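Superoxide dismutase 1 (Perkinsus marinus, PDB 2CW2) is an iron-dependent superoxide dismutase that converts superoxide to hydrogen peroxide and molecular oxygen, probably protecting the cell from toxic radicals. Local coordinates at residues H105-N110 and W214-D219; N43-H48 and W209-W214; S77-K82 and K89-K94. All coordinates share one frame; numbering follows the deposited sequence.

The three contacts come from one Fe/Mn superoxide dismutase chain. Interactions 1 and 2 lie close together, with centres 12 Å apart, and they share Trp214, where helix 214-223 begins. Both join the alpha-hairpin part to the C-terminal part, so these are tied at two places; along the chain their segments alternate. Interaction 3 falls wholly within the alpha-hairpin part, between the two segments of interaction 2 in sequence. Its centre is 24 Å from that of interaction 1 and 33 Å from that of interaction 2. Helix 93-110 links interactions 1 and 3: it starts by the surface contact, and its last turns hold the iron ligand His105 and the residues that meet helix 214-223.

Interaction 1. Residues H105-N110 and W214-D219; sequences HTFFFN and WDFVND. With FE (Fe (III) ion), chain C.
Phe107 and Phe216 form a T-shaped (edge-to-face) aromatic pair between helix 93-110 and helix 214-223. This joins the two halves of the Fe/Mn superoxide dismutase fold, the alpha-hairpin part and the C-terminal part. The ring centroids are 5.0 Å apart and the planes stand at 69°. Phe216 brings its edge, with CE2 placed over the centre of the Phe107 face. Phe107 CG lies anti to its backbone N (chi1 -168°), and this carries the ring toward helix 214-223. Beyond the pair, Phe107 also touches Pro182 and Asn185 of strand 181-187.

A CH-pi contact comes next. Asn110 CB sits over one face of the Phe216 ring, 3.6 Å from the centroid and only 13° off the ring normal. The ring therefore meets Asn110 with its face and Phe107 with its edge. The backbone of the last turn adds to the packing: Asn110 O lies 3.6 Å from Phe216 CB. No hydrogen bond crosses between the two segments.

Metal binding occupies the other end of segment 105-110. His105 binds the iron together with His57, Asp187 and His191, and a water lies 2.4 Å from the metal. The ring of His105 is held by ND1, hydrogen-bonded to Gln101 O, while NE2 meets the iron at 1.9 Å.

Interaction 2. Residues N43-H48 and W209-W214; sequences NALEPH and WNLVNW
His48 CG points anti to its own carbonyl carbon (chi1 -43°), and the imidazole is thereby carried toward segment 209-214. Asn210 has the same kind of first torsion. Its CB sits over the His48 ring, and the torsion swings the amide to the CE1/ND1 rim, above the same face. Asn210 CB is 3.5 Å from the centroid of the His48 ring and 12° off the ring normal. This is a CH-pi contact over the face. The amide plane is turned 38° from the ring plane, so the two groups are not stacked flat. Asn210 ND2 comes to 3.5 Å from His48 CE1, but no hydrogen bond joins these side chains. The polar partner of His48 ND1 is Asn207 OD1, just before the second segment. That bond helps to fix the rotation of the ring. The opposite face of the imidazole is covered by CD of Pro47, which follows a cis peptide bond. The ring is thus held between a proline and an asparagine CB.

The contact joins two loops of the Fe/Mn superoxide dismutase fold. One leads into helix 51-73 of the alpha hairpin, which carries the iron ligand His57. The other connects helix 201-208 to helix 214-223 in the C-terminal part. A type I beta turn runs from Asn43 to Glu46 in the first loop.

Leu211 supplies the apolar half. Its CD2 reaches His48 CD2 at 3.5 Å, and the two side chains run antiparallel as they pass. The same methyl lies 3.9 Å from Leu45 CB and 3.7 Å from Leu45 O. Leu45 also touches Tyr40 and Leu112, while the backbone of Leu211 is hydrogen-bonded to Ala113.

Interaction 3. Residues S77-K82 and K89-K94; sequences STIASK and KTETGK
Lys82 and Glu91 reach toward each other at an oblique angle, one extended and the other bent. The lysine chain is stretched out beyond CG. Its outer half crosses the glutamate head at a slant, with CD and NZ near OE1. The glutamate bends at its second torsion (chi2 74°), which turns OE1 toward the lysine. The link is a salt bridge with a weak hydrogen bond, Lys82 NZ to Glu91 OE1 at 3.4 Å. NZ is crowded in the model, so the bond is tentative. The aliphatic part of the lysine takes part as well, with Lys82 CD 3.6 Å from Glu91 OE1. Thr90 lies across the lysine at about a right angle, but the closeness of its CG2 methyl to the lysine end is doubtful.

These residues belong to the alpha-hairpin part of the Fe/Mn superoxide dismutase fold. Here the chain passes from helix 51-73 through short helices 77-81 and 84-90 into helix 93-110. At Glu91 the backbone departs from helical angles after helix 84-90. The backbone O of this residue is hydrogen-bonded to Arg177 NH1. The contact is at the surface, away from the iron.

Ile79 CG1 lies over one face of the carboxylate, 4.1 Å from Glu91 CD, and the two side chains cross at a slant. Ile79 is the buried member of the contact, also packed on Leu69 and Ile72 of helix 51-73 and on Ile87. Thr78 adds a looser touch, its CG2 methyl 4.1 Å from Glu91 OE2. Within the first segment, Ser81 OG donates a 2.9 Å hydrogen bond to Thr78 O. The hydroxyl is tilted 23° from the carbonyl plane.

Interaction 1. Residues H105-N110 and W214-D219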
loop_
_atom_site.group_PDB
_atom_site.type_symbol
_atom_site.label_atom_id
_atom_site.label_comp_id
_atom_site.label_asym_id
_atom_site.label_seq_id
_atom_site.Cartn_x
_atom_site.Cartn_y
_atom_site.Cartn_z
ATOM N N HIS A 105 10.113 7.666 -7.376
ATOM C CA HIS A 105 11.239 6.982 -6.756
ATOM C C HIS A 105 12.571 7.691 -7.072
ATOM O O HIS A 105 13.421 7.847 -6.184
ATOM C CB HIS A 105 11.251 5.484 -7.124
ATOM C CG HIS A 105 10.190 4.681 -6.413
ATOM N ND1 HIS A 105 8.915 4.508 -6.918
ATOM C CD2 HIS A 105 10.219 4.016 -5.231
ATOM C CE1 HIS A 105 8.212 3.762 -6.073
ATOM N NE2 HIS A 105 8.969 3.471 -5.024
ATOM N N THR A 106 12.760 8.114 -8.321
ATOM C CA THR A 106 13.979 8.839 -8.645
ATOM C C THR A 106 14.085 10.078 -7.755
ATOM O O THR A 106 15.138 10.391 -7.198
ATOM C CB THR A 106 13.958 9.230 -10.130
ATOM O OG1 THR A 106 14.046 8.038 -10.910
ATOM C CG2 THR A 106 15.197 10.025 -10.485
ATOM N N PHE A 107 12.972 10.776 -7.601
ATOM C CA PHE A 107 12.955 11.982 -6.786
ATOM C C PHE A 107 13.230 11.618 -5.317
ATOM O O PHE A 107 14.003 12.302 -4.623
ATOM C CB PHE A 107 11.568 12.629 -6.890
ATOM C CG PHE A 107 11.499 14.021 -6.324
ATOM C CD1 PHE A 107 11.580 15.128 -7.165
ATOM C CD2 PHE A 107 11.340 14.230 -4.966
ATOM C CE1 PHE A 107 11.526 16.409 -6.659
ATOM C CE2 PHE A 107 11.282 15.537 -4.445
ATOM C CZ PHE A 107 11.367 16.625 -5.298
ATOM N N PHE A 108 12.587 10.554 -4.852
ATOM C CA PHE A 108 12.752 10.088 -3.460
ATOM C C PHE A 108 14.224 9.776 -3.154
ATOM O O PHE A 108 14.795 10.280 -2.195
ATOM C CB PHE A 108 11.873 8.848 -3.192
ATOM C CG PHE A 108 12.019 8.278 -1.784
ATOM C CD1 PHE A 108 11.703 9.047 -0.669
ATOM C CD2 PHE A 108 12.442 6.962 -1.594
ATOM C CE1 PHE A 108 11.835 8.529 0.613
ATOM C CE2 PHE A 108 12.564 6.428 -0.310
ATOM C CZ PHE A 108 12.257 7.225 0.797
ATOM N N PHE A 109 14.853 8.958 -3.983
ATOM C CA PHE A 109 16.229 8.545 -3.711
ATOM C C PHE A 109 17.210 9.732 -3.830
ATOM O O PHE A 109 18.219 9.789 -3.104
ATOM C CB PHE A 109 16.636 7.384 -4.652
ATOM C CG PHE A 109 15.859 6.090 -4.423
ATOM C CD1 PHE A 109 15.319 5.392 -5.498
ATOM C CD2 PHE A 109 15.743 5.540 -3.150
ATOM C CE1 PHE A 109 14.613 4.189 -5.309
ATOM C CE2 PHE A 109 15.028 4.351 -2.945
ATOM C CZ PHE A 109 14.463 3.664 -4.044
ATOM N N ASN A 110 16.905 10.675 -4.726
ATOM C CA ASN A 110 17.674 11.919 -4.827
ATOM C C ASN A 110 17.535 12.770 -3.562
ATOM O O ASN A 110 18.455 13.522 -3.198
ATOM C CB ASN A 110 17.225 12.733 -6.054
ATOM C CG ASN A 110 17.821 12.202 -7.365
ATOM O OD1 ASN A 110 17.263 12.407 -8.473
ATOM N ND2 ASN A 110 18.958 11.566 -7.259
ATOM N N TRP A 214 19.324 18.173 1.766
ATOM C CA TRP A 214 18.880 19.555 1.662
ATOM C C TRP A 214 19.504 20.259 0.447
ATOM O O TRP A 214 18.979 21.260 -0.031
ATOM C CB TRP A 214 19.174 20.347 2.941
ATOM C CG TRP A 214 18.369 19.919 4.154
ATOM C CD1 TRP A 214 18.857 19.408 5.324
ATOM C CD2 TRP A 214 16.953 20.032 4.324
ATOM N NE1 TRP A 214 17.825 19.168 6.204
ATOM C CE2 TRP A 214 16.645 19.552 5.618
ATOM C CE3 TRP A 214 15.907 20.503 3.514
ATOM C CZ2 TRP A 214 15.336 19.514 6.112
ATOM C CZ3 TRP A 214 14.616 20.462 3.996
ATOM C CH2 TRP A 214 14.338 19.983 5.289
ATOM N N ASP A 215 20.615 19.728 -0.055
ATOM C CA ASP A 215 21.214 20.291 -1.257
ATOM C C ASP A 215 20.319 20.069 -2.476
ATOM O O ASP A 215 20.147 20.975 -3.282
ATOM C CB ASP A 215 22.600 19.695 -1.472
ATOM C CG ASP A 215 23.592 20.206 -0.466
ATOM O OD1 ASP A 215 24.769 19.825 -0.565
ATOM O OD2 ASP A 215 23.282 21.009 0.440
ATOM N N PHE A 216 19.718 18.879 -2.574
ATOM C CA PHE A 216 18.764 18.561 -3.635
ATOM C C PHE A 216 17.512 19.413 -3.495
ATOM O O PHE A 216 17.028 19.995 -4.485
ATOM C CB PHE A 216 18.403 17.063 -3.596
ATOM C CG PHE A 216 17.329 16.644 -4.591
ATOM C CD1 PHE A 216 17.572 16.671 -5.966
ATOM C CD2 PHE A 216 16.096 16.201 -4.142
ATOM C CE1 PHE A 216 16.577 16.246 -6.875
ATOM C CE2 PHE A 216 15.112 15.788 -5.046
ATOM C CZ PHE A 216 15.362 15.805 -6.404
ATOM N N VAL A 217 16.999 19.501 -2.265
ATOM C CA VAL A 217 15.835 20.337 -1.998
ATOM C C VAL A 217 16.115 21.771 -2.432
ATOM O O VAL A 217 15.295 22.373 -3.136
ATOM C CB VAL A 217 15.379 20.260 -0.537
ATOM C CG1 VAL A 217 14.157 21.185 -0.271
ATOM C CG2 VAL A 217 15.011 18.796 -0.172
ATOM N N ASN A 218 17.271 22.308 -2.030
ATOM C CA ASN A 218 17.636 23.672 -2.400
ATOM C C ASN A 218 17.822 23.878 -3.911
ATOM O O ASN A 218 17.471 24.933 -4.448
ATOM C CB ASN A 218 18.870 24.134 -1.616
ATOM C CG ASN A 218 18.507 24.819 -0.305
ATOM O OD1 ASN A 218 17.515 25.567 -0.224
ATOM N ND2 ASN A 218 19.302 24.563 0.731
ATOM N N ASP A 219 18.333 22.862 -4.604
ATOM C CA ASP A 219 18.389 22.899 -6.057
ATOM C C ASP A 219 16.967 22.995 -6.645
ATOM O O ASP A 219 16.736 23.700 -7.624
ATOM C CB ASP A 219 19.068 21.641 -6.616
ATOM C CG ASP A 219 20.571 21.584 -6.346
ATOM O OD1 ASP A 219 21.198 22.635 -6.049
ATOM O OD2 ASP A 219 21.223 20.511 -6.439
HETATM FE FE FE C . 8.452 2.903 -3.232
HETATM O O HOH W 1 6.263 3.571 -3.750
#

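Interaction 2. Residues N43-H48 and W209-W214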
loop_
_atom_site.group_PDB
_atom_site.type_symbol
_atom_site.label_atom_id
_atom_site.label_comp_id
_atom_site.label_asym_id
_atom_site.label_seq_id
_atom_site.Cartn_x
_atom_site.Cartn_y
_atom_site.Cartn_z
ATOM N N ASN A 43 25.045 0.850 1.369
ATOM C CA ASN A 43 25.062 0.955 2.831
ATOM C C ASN A 43 25.158 2.400 3.346
ATOM O O ASN A 43 25.310 2.645 4.550
ATOM C CB ASN A 43 26.147 0.041 3.448
ATOM C CG ASN A 43 27.551 0.557 3.241
ATOM O OD1 ASN A 43 27.756 1.657 2.722
ATOM N ND2 ASN A 43 28.547 -0.234 3.683
ATOM N N ALA A 44 25.004 3.348 2.426
ATOM C CA ALA A 44 25.350 4.735 2.693
ATOM C C ALA A 44 24.368 5.449 3.633
ATOM O O ALA A 44 24.736 6.445 4.254
ATOM C CB ALA A 44 25.508 5.504 1.397
ATOM N N LEU A 45 23.137 4.935 3.715
ATOM C CA LEU A 45 22.071 5.520 4.532
ATOM C C LEU A 45 21.861 4.803 5.874
ATOM O O LEU A 45 20.928 5.119 6.632
ATOM C CB LEU A 45 20.746 5.543 3.737
ATOM C CG LEU A 45 20.820 6.179 2.355
ATOM C CD1 LEU A 45 19.416 6.308 1.777
ATOM C CD2 LEU A 45 21.520 7.541 2.427
ATOM N N GLU A 46 22.728 3.843 6.189
ATOM C CA GLU A 46 22.623 3.139 7.472
ATOM C C GLU A 46 23.016 4.057 8.629
ATOM O O GLU A 46 23.886 4.919 8.468
ATOM C CB GLU A 46 23.492 1.873 7.458
ATOM C CG GLU A 46 22.662 0.584 7.299
ATOM C CD GLU A 46 23.031 -0.191 6.052
ATOM O OE1 GLU A 46 22.753 -1.412 5.945
ATOM O OE2 GLU A 46 23.608 0.442 5.155
ATOM N N PRO A 47 22.405 3.881 9.798
ATOM C CA PRO A 47 21.443 2.807 10.077
ATOM C C PRO A 47 19.976 3.149 9.793
ATOM O O PRO A 47 19.085 2.309 10.018
ATOM C CB PRO A 47 21.633 2.581 11.579
ATOM C CG PRO A 47 21.923 3.969 12.111
ATOM C CD PRO A 47 22.657 4.720 10.984
ATOM N N HIS A 48 19.724 4.360 9.298
ATOM C CA HIS A 48 18.361 4.838 9.078
ATOM C C HIS A 48 17.608 4.047 7.999
ATOM O O HIS A 48 16.413 3.812 8.113
ATOM C CB HIS A 48 18.414 6.330 8.715
ATOM C CG HIS A 48 19.367 7.103 9.571
ATOM N ND1 HIS A 48 19.178 7.255 10.925
ATOM C CD2 HIS A 48 20.548 7.700 9.285
ATOM C CE1 HIS A 48 20.181 7.951 11.433
ATOM N NE2 HIS A 48 21.028 8.227 10.461
ATOM N N TRP A 209 14.180 12.083 8.684
ATOM C CA TRP A 209 14.738 13.408 8.948
ATOM C C TRP A 209 16.268 13.355 9.073
ATOM O O TRP A 209 16.942 14.355 8.852
ATOM C CB TRP A 209 14.102 14.036 10.202
ATOM C CG TRP A 209 12.644 14.284 9.983
ATOM C CD1 TRP A 209 11.611 13.592 10.520
ATOM C CD2 TRP A 209 12.068 15.246 9.081
ATOM N NE1 TRP A 209 10.418 14.075 10.031
ATOM C CE2 TRP A 209 10.675 15.090 9.141
ATOM C CE3 TRP A 209 12.600 16.225 8.215
ATOM C CZ2 TRP A 209 9.788 15.903 8.413
ATOM C CZ3 TRP A 209 11.731 17.022 7.483
ATOM C CH2 TRP A 209 10.328 16.852 7.582
ATOM N N ASN A 210 16.819 12.192 9.385
ATOM C CA ASN A 210 18.278 12.069 9.429
ATOM C C ASN A 210 18.885 11.897 8.051
ATOM O O ASN A 210 20.107 11.895 7.916
ATOM C CB ASN A 210 18.704 10.920 10.332
ATOM C CG ASN A 210 18.201 11.094 11.740
ATOM O OD1 ASN A 210 18.379 12.158 12.346
ATOM N ND2 ASN A 210 17.557 10.075 12.267
ATOM N N LEU A 211 18.031 11.777 7.031
ATOM C CA LEU A 211 18.494 11.460 5.675
ATOM C C LEU A 211 18.275 12.542 4.622
ATOM O O LEU A 211 18.830 12.457 3.531
ATOM C CB LEU A 211 17.830 10.179 5.184
ATOM C CG LEU A 211 18.037 8.878 5.960
ATOM C CD1 LEU A 211 17.234 7.779 5.302
ATOM C CD2 LEU A 211 19.505 8.518 5.996
ATOM N N VAL A 212 17.469 13.551 4.938
ATOM C CA VAL A 212 17.033 14.529 3.932
ATOM C C VAL A 212 18.207 15.252 3.255
ATOM O O VAL A 212 19.092 15.811 3.939
ATOM C CB VAL A 212 16.072 15.552 4.547
ATOM C CG1 VAL A 212 15.789 16.702 3.558
ATOM C CG2 VAL A 212 14.759 14.862 4.989
ATOM N N ASN A 213 18.201 15.247 1.918
ATOM C CA ASN A 213 19.275 15.836 1.124
ATOM C C ASN A 213 18.918 17.287 0.864
ATOM O O ASN A 213 18.241 17.605 -0.127
ATOM C CB ASN A 213 19.413 15.062 -0.192
ATOM C CG ASN A 213 20.563 15.540 -1.059
ATOM O OD1 ASN A 213 20.859 14.941 -2.112
ATOM N ND2 ASN A 213 21.212 16.602 -0.647
ATOM N N TRP A 214 19.324 18.173 1.766
ATOM C CA TRP A 214 18.880 19.555 1.662
ATOM C C TRP A 214 19.504 20.259 0.447
ATOM O O TRP A 214 18.979 21.260 -0.031
ATOM C CB TRP A 214 19.174 20.347 2.941
ATOM C CG TRP A 214 18.369 19.919 4.154
ATOM C CD1 TRP A 214 18.857 19.408 5.324
ATOM C CD2 TRP A 214 16.953 20.032 4.324
ATOM N NE1 TRP A 214 17.825 19.168 6.204
ATOM C CE2 TRP A 214 16.645 19.552 5.618
ATOM C CE3 TRP A 214 15.907 20.503 3.514
ATOM C CZ2 TRP A 214 15.336 19.514 6.112
ATOM C CZ3 TRP A 214 14.616 20.462 3.996
ATOM C CH2 TRP A 214 14.338 19.983 5.289
#

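Interaction 3. Residues S77-K82 and K89-K94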
loop_
_atom_site.group_PDB
_atom_site.type_symbol
_atom_site.label_atom_id
_atom_site.label_comp_id
_atom_site.label_asym_id
_atom_site.label_seq_id
_atom_site.Cartn_x
_atom_site.Cartn_y
_atom_site.Cartn_z
ATOM N N SER A 77 3.460 4.406 -29.106
ATOM C CA SER A 77 4.449 5.383 -29.528
ATOM C C SER A 77 4.161 6.731 -28.881
ATOM O O SER A 77 5.059 7.552 -28.710
ATOM C CB SER A 77 4.468 5.486 -31.062
ATOM O OG SER A 77 3.242 6.026 -31.523
ATOM N N THR A 78 2.905 6.943 -28.505
ATOM C CA THR A 78 2.484 8.137 -27.796
ATOM C C THR A 78 3.118 8.192 -26.401
ATOM O O THR A 78 3.719 9.203 -26.009
ATOM C CB THR A 78 0.928 8.158 -27.695
ATOM O OG1 THR A 78 0.374 8.654 -28.919
ATOM C CG2 THR A 78 0.455 9.172 -26.666
ATOM N N ILE A 79 2.989 7.103 -25.653
ATOM C CA ILE A 79 3.621 7.044 -24.343
ATOM C C ILE A 79 5.141 7.113 -24.514
ATOM O O ILE A 79 5.827 7.913 -23.864
ATOM C CB ILE A 79 3.225 5.762 -23.602
ATOM C CG1 ILE A 79 1.901 5.981 -22.852
ATOM C CG2 ILE A 79 4.320 5.352 -22.618
ATOM C CD1 ILE A 79 0.911 4.873 -23.056
ATOM N N ALA A 80 5.912 6.384 -25.665
ATOM C CA ALA A 80 7.344 6.584 -25.874
ATOM C C ALA A 80 7.733 8.040 -26.163
ATOM O O ALA A 80 8.854 8.443 -25.871
ATOM C CB ALA A 80 7.834 5.670 -26.978
ATOM N N SER A 81 6.829 8.831 -26.732
ATOM C CA SER A 81 7.171 10.201 -27.102
ATOM C C SER A 81 7.117 11.191 -25.945
ATOM O O SER A 81 7.639 12.302 -26.058
ATOM C CB SER A 81 6.304 10.693 -28.269
ATOM O OG SER A 81 4.970 10.980 -27.863
ATOM N N LYS A 82 6.532 10.775 -24.822
ATOM C CA LYS A 82 6.293 11.681 -23.701
ATOM C C LYS A 82 7.284 11.521 -22.553
ATOM O O LYS A 82 7.707 10.411 -22.215
ATOM C CB LYS A 82 4.871 11.496 -23.152
ATOM C CG LYS A 82 3.777 11.817 -24.152
ATOM C CD LYS A 82 2.435 11.986 -23.462
ATOM C CE LYS A 82 1.385 12.569 -24.415
ATOM N NZ LYS A 82 -0.010 12.467 -23.834
ATOM N N LYS A 89 1.005 14.282 -16.328
ATOM C CA LYS A 89 0.008 15.324 -16.533
ATOM C C LYS A 89 -1.176 14.857 -17.373
ATOM O O LYS A 89 -2.281 15.362 -17.225
ATOM C CB LYS A 89 0.637 16.571 -17.175
ATOM C CG LYS A 89 1.593 17.348 -16.264
ATOM C CD LYS A 89 2.347 18.432 -17.067
ATOM C CE LYS A 89 3.231 19.325 -16.186
ATOM N NZ LYS A 89 2.433 20.183 -15.242
ATOM N N THR A 90 -0.939 13.850 -18.206
ATOM C CA THR A 90 -1.785 13.577 -19.345
ATOM C C THR A 90 -2.287 12.109 -19.445
ATOM O O THR A 90 -3.328 11.822 -20.075
ATOM C CB THR A 90 -0.945 14.026 -20.568
ATOM O OG1 THR A 90 -1.416 15.306 -21.023
ATOM C CG2 THR A 90 -1.060 13.105 -21.714
ATOM N N GLU A 91 -1.597 11.167 -18.813
ATOM C CA GLU A 91 -2.077 9.794 -18.946
ATOM C C GLU A 91 -3.032 9.348 -17.834
ATOM O O GLU A 91 -3.347 10.109 -16.919
ATOM C CB GLU A 91 -0.949 8.787 -19.222
ATOM C CG GLU A 91 -1.026 8.101 -20.596
ATOM C CD GLU A 91 -0.633 9.027 -21.756
ATOM O OE1 GLU A 91 0.131 9.987 -21.510
ATOM O OE2 GLU A 91 -1.104 8.815 -22.902
ATOM N N THR A 92 -3.560 8.140 -17.975
ATOM C CA THR A 92 -4.531 7.599 -17.024
ATOM C C THR A 92 -4.205 6.135 -16.807
ATOM O O THR A 92 -3.466 5.538 -17.606
ATOM C CB THR A 92 -5.971 7.679 -17.566
ATOM O OG1 THR A 92 -6.075 6.917 -18.776
ATOM C CG2 THR A 92 -6.342 9.100 -17.960
ATOM N N GLY A 93 -4.745 5.573 -15.731
ATOM C CA GLY A 93 -4.557 4.175 -15.420
ATOM C C GLY A 93 -3.114 3.712 -15.272
ATOM O O GLY A 93 -2.257 4.412 -14.705
ATOM N N LYS A 94 -2.846 2.511 -15.765
ATOM C CA LYS A 94 -1.538 1.872 -15.559
ATOM C C LYS A 94 -0.331 2.726 -16.026
ATOM O O LYS A 94 0.611 2.924 -15.263
ATOM C CB LYS A 94 -1.533 0.476 -16.180
ATOM C CG LYS A 94 -0.338 -0.372 -15.845
ATOM C CD LYS A 94 -0.615 -1.873 -16.112
ATOM C CE LYS A 94 0.689 -2.649 -16.322
ATOM N NZ LYS A 94 0.466 -4.123 -16.254
#